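Local coordinates for sigma-C capsid protein (Avian reovirus, PDB 2VRS) that forms the homotrimeric fibre of the virion that attaches the virus to host cells, and induces apoptosis, at residues C[106-110]-C[111-115]; C[152-156]-C[157-161]. One frame throughout, in Å; residues are numbered along the deposited sequence.

Contact 1: residues C[106-110]-C[111-115]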
# COMPACT_ATOMS: atom_id res chain seq x y z
N HIS C 106 6.16 14.41 -9.92
CA HIS C 106 6.77 13.09 -9.87
C HIS C 106 5.73 12.09 -9.43
O HIS C 106 5.29 12.11 -8.26
CB HIS C 106 7.99 13.10 -8.92
CG HIS C 106 8.70 11.78 -8.83
ND1 HIS C 106 8.97 11.15 -7.64
CD2 HIS C 106 9.17 10.96 -9.80
CE1 HIS C 106 9.58 10.00 -7.87
NE2 HIS C 106 9.73 9.87 -9.17
N CYS C 107 5.34 11.22 -10.34
CA CYS C 107 4.22 10.30 -10.08
C CYS C 107 4.83 8.95 -9.84
O CYS C 107 5.49 8.39 -10.70
CB CYS C 107 3.27 10.26 -11.28
SG CYS C 107 2.79 11.89 -11.83
N HIS C 108 4.64 8.41 -8.65
CA HIS C 108 5.24 7.11 -8.34
C HIS C 108 4.19 6.32 -7.54
O HIS C 108 3.82 6.73 -6.44
CB HIS C 108 6.59 7.27 -7.59
CG HIS C 108 6.53 8.14 -6.36
ND1 HIS C 108 6.73 7.64 -5.09
CD2 HIS C 108 6.28 9.47 -6.21
CE1 HIS C 108 6.57 8.61 -4.20
NE2 HIS C 108 6.32 9.74 -4.86
N GLY C 109 3.69 5.23 -8.13
CA GLY C 109 2.57 4.55 -7.53
C GLY C 109 1.43 5.54 -7.57
O GLY C 109 1.32 6.36 -8.52
N ARG C 110 0.64 5.55 -6.51
CA ARG C 110 -0.47 6.50 -6.47
C ARG C 110 -0.10 7.76 -5.70
O ARG C 110 -0.97 8.50 -5.26
CB ARG C 110 -1.71 5.84 -5.85
CG ARG C 110 -2.19 4.71 -6.75
CD ARG C 110 -3.64 4.25 -6.45
NE ARG C 110 -4.52 5.23 -7.03
CZ ARG C 110 -4.99 5.20 -8.28
NH1 ARG C 110 -4.77 4.18 -9.11
NH2 ARG C 110 -5.75 6.20 -8.69
N ARG C 111 1.19 8.02 -5.53
CA ARG C 111 1.64 9.30 -4.97
C ARG C 111 2.10 10.23 -6.10
O ARG C 111 2.85 9.80 -7.02
CB ARG C 111 2.81 9.07 -4.01
CG ARG C 111 3.27 10.38 -3.28
CD ARG C 111 2.27 10.85 -2.18
NE ARG C 111 2.84 12.09 -1.57
CZ ARG C 111 2.23 12.81 -0.65
NH1 ARG C 111 1.04 12.42 -0.26
NH2 ARG C 111 2.79 13.90 -0.12
N THR C 112 1.68 11.48 -6.04
CA THR C 112 2.15 12.51 -6.97
C THR C 112 2.71 13.66 -6.22
O THR C 112 2.00 14.28 -5.42
CB THR C 112 1.03 12.97 -7.94
OG1 THR C 112 0.71 11.85 -8.76
CG2 THR C 112 1.48 14.14 -8.76
N ASP C 113 4.00 13.91 -6.43
CA ASP C 113 4.69 14.99 -5.69
C ASP C 113 4.96 16.13 -6.61
O ASP C 113 5.54 15.92 -7.68
CB ASP C 113 5.98 14.46 -5.03
CG ASP C 113 5.66 13.41 -3.94
OD1 ASP C 113 4.81 13.73 -3.08
OD2 ASP C 113 6.25 12.31 -3.94
N TYR C 114 4.50 17.32 -6.21
CA TYR C 114 4.67 18.53 -7.02
C TYR C 114 5.87 19.35 -6.57
O TYR C 114 6.04 19.64 -5.39
CB TYR C 114 3.44 19.43 -6.87
CG TYR C 114 2.20 18.98 -7.56
CD1 TYR C 114 2.20 18.61 -8.90
CD2 TYR C 114 0.97 19.01 -6.88
CE1 TYR C 114 0.99 18.24 -9.57
CE2 TYR C 114 -0.20 18.68 -7.51
CZ TYR C 114 -0.20 18.28 -8.85
OH TYR C 114 -1.41 17.96 -9.44
N MET C 115 6.69 19.75 -7.54
CA MET C 115 7.75 20.70 -7.27
C MET C 115 7.52 21.85 -8.26
O MET C 115 7.60 21.62 -9.46
CB MET C 115 9.12 20.02 -7.53
CG MET C 115 9.57 19.11 -6.41
SD MET C 115 8.81 17.45 -6.30
CE MET C 115 8.88 16.81 -7.98
O HOH W 1 8.82 12.10 -5.03
O HOH W 2 0.20 9.14 -8.70
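His-108 and Asp-113 meet across a beta hairpin of the C-terminal domain, where strand 98-108 turns into strand 111-119 through a type II' turn from His-108 to Arg-111. Gly-109 takes the positive phi of that turn, 64°. The His-108 ring stands up beside the start of the Arg-111 side chain. CB of Arg-111 lies over one ring face, toward its rim, 3.9 Å from the centroid, in a CH-pi contact. The ring edge is used by Asp-113: NE2 of His-108 donates to OD2 at 2.7 Å, nearly straight and close to the ring plane. It reaches OD2 on the anti side, tilted from the carboxylate plane, with ring and carboxylate planes 42° apart. The other oxygen, OD1, is met on its syn side by NE of Arg-111 at 3.0 Å, also out of plane, a salt bridge along one strand. The bend at chi2 (73°) runs the Arg-111 chain along the strand and places NE at OD1. ND1 of His-108 bonds to Asp-210 of the second subunit, tying the hairpin to that neighbour. On the other face of the hairpin, SG of Cys-107 packs 3.7 Å from OG1 of Thr-112. The Thr-112 hydroxyl is hydrogen-bonded to O of Arg-147. A water links Asp-113 to His-106 on the facing strand, donating to OD2 at 2.8 Å and lying in the ring plane of His-106, 2.8 Å from ND1.

Contact 2: residues C[152-156]-C[157-161]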
# COMPACT_ATOMS: atom_id res chain seq x y z
N ALA C 152 -10.68 10.33 -3.44
CA ALA C 152 -11.75 10.86 -2.63
C ALA C 152 -11.32 10.96 -1.17
O ALA C 152 -11.63 11.96 -0.51
CB ALA C 152 -13.02 9.98 -2.76
N GLY C 153 -10.56 9.97 -0.69
CA GLY C 153 -10.12 9.98 0.72
C GLY C 153 -9.22 11.19 0.98
O GLY C 153 -9.36 11.88 1.98
N PHE C 154 -8.26 11.41 0.08
CA PHE C 154 -7.28 12.48 0.26
C PHE C 154 -7.99 13.85 0.26
O PHE C 154 -7.66 14.72 1.07
CB PHE C 154 -6.20 12.43 -0.84
CG PHE C 154 -5.06 13.40 -0.60
CD1 PHE C 154 -3.98 13.00 0.20
CD2 PHE C 154 -5.11 14.71 -1.10
CE1 PHE C 154 -2.89 13.88 0.45
CE2 PHE C 154 -4.05 15.61 -0.84
CZ PHE C 154 -2.92 15.17 -0.08
N GLN C 155 -8.98 14.02 -0.62
CA GLN C 155 -9.65 15.29 -0.80
C GLN C 155 -10.35 15.78 0.44
O GLN C 155 -10.60 16.99 0.59
CB GLN C 155 -10.67 15.16 -1.94
CG GLN C 155 -10.08 15.15 -3.32
CD GLN C 155 -11.21 15.02 -4.36
OE1 GLN C 155 -12.14 15.80 -4.32
NE2 GLN C 155 -11.13 14.03 -5.22
N ALA C 156 -10.62 14.85 1.38
CA ALA C 156 -11.45 15.16 2.52
C ALA C 156 -10.80 16.07 3.60
O ALA C 156 -11.49 16.54 4.53
CB ALA C 156 -11.95 13.85 3.14
N ALA C 157 -9.49 16.32 3.50
CA ALA C 157 -8.75 17.11 4.48
C ALA C 157 -7.84 18.13 3.79
O ALA C 157 -7.31 17.88 2.71
CB ALA C 157 -7.88 16.18 5.35
N SER C 158 -7.57 19.23 4.49
CA SER C 158 -6.42 20.09 4.17
C SER C 158 -5.11 19.29 4.23
O SER C 158 -5.01 18.25 4.93
CB SER C 158 -6.40 21.27 5.15
OG SER C 158 -7.60 22.03 4.95
N PHE C 159 -4.13 19.75 3.47
CA PHE C 159 -2.85 19.01 3.39
C PHE C 159 -1.67 20.01 3.36
O PHE C 159 -1.86 21.17 2.98
CB PHE C 159 -2.85 18.11 2.12
CG PHE C 159 -3.13 18.88 0.83
CD1 PHE C 159 -4.45 19.08 0.39
CD2 PHE C 159 -2.07 19.41 0.07
CE1 PHE C 159 -4.71 19.80 -0.78
CE2 PHE C 159 -2.31 20.11 -1.15
CZ PHE C 159 -3.65 20.29 -1.59
N PRO C 160 -0.50 19.59 3.88
CA PRO C 160 0.61 20.54 4.06
C PRO C 160 1.23 20.89 2.71
O PRO C 160 1.30 20.06 1.81
CB PRO C 160 1.60 19.79 4.98
CG PRO C 160 1.11 18.35 4.98
CD PRO C 160 -0.24 18.24 4.44
N VAL C 161 1.67 22.14 2.62
CA VAL C 161 2.28 22.66 1.41
C VAL C 161 3.43 23.55 1.93
O VAL C 161 3.23 24.39 2.80
CB VAL C 161 1.28 23.53 0.57
CG1 VAL C 161 2.00 24.22 -0.58
CG2 VAL C 161 0.06 22.72 0.03
O HOH W 3 -5.53 15.61 2.73
O HOH W 4 -8.36 18.53 0.07
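Phe-154 reaches from the short, weakly bonded helix of about 152-155 to Phe-159 at the start of strand 159-167. The two side chains cross at about a right angle. CZ of Phe-154 touches CB of Phe-159 at 3.7 Å, and its CE2 sits over one face of the Phe-159 ring. The rings meet obliquely, with planes at 45° and centroids 5.3 Å apart. Phe-154 extends toward its partner with CG anti to N (chi1 -172°). Phe-159, with CG between its own N and carbonyl carbon (chi1 55°), turns CB and one ring face against CZ and CE2 of Phe-154. N of Ala-157 gives a weak hydrogen bond to O of Phe-154 at 3.4 Å. Two waters add bridges. One lies 2.8 Å from O of Phe-154 and 2.9 Å from O of Ala-157, over the centre of the Phe-154 ring. The other donates to O of Gln-155 at 2.8 Å and to the same O of Ala-157. Further out, Ser-151 OG bonds to N of Phe-154, and the Phe-159 ring meets that of Tyr-180. The third subunit packs Tyr-76 on Phe-154. The contact is thus an apolar pair beside a hydrated turn: the rings pack by dispersion at the subunit interface, while water bridges the carbonyls of the turn.

How the contacts relate
Both contacts lie in the C-terminal domain, with centres 15 Å apart. Contact 1 comes first along the chain and contact 2 follows. They reach the same antiparallel sheet: strand 198-210 pairs with strand 111-119 of contact 1 and with strand 159-167 of contact 2. They also touch directly, where NH1 of Arg-111 packs on CE1 of Phe-154 at 4.3 Å. The assembly joins them again, because His-106 of the third subunit packs on Phe-159 and Pro-160. The hairpin of one copy therefore meets the helix-to-strand turn of another. Together, the two contacts connect the sheet of each subunit to the interface of the homotrimer.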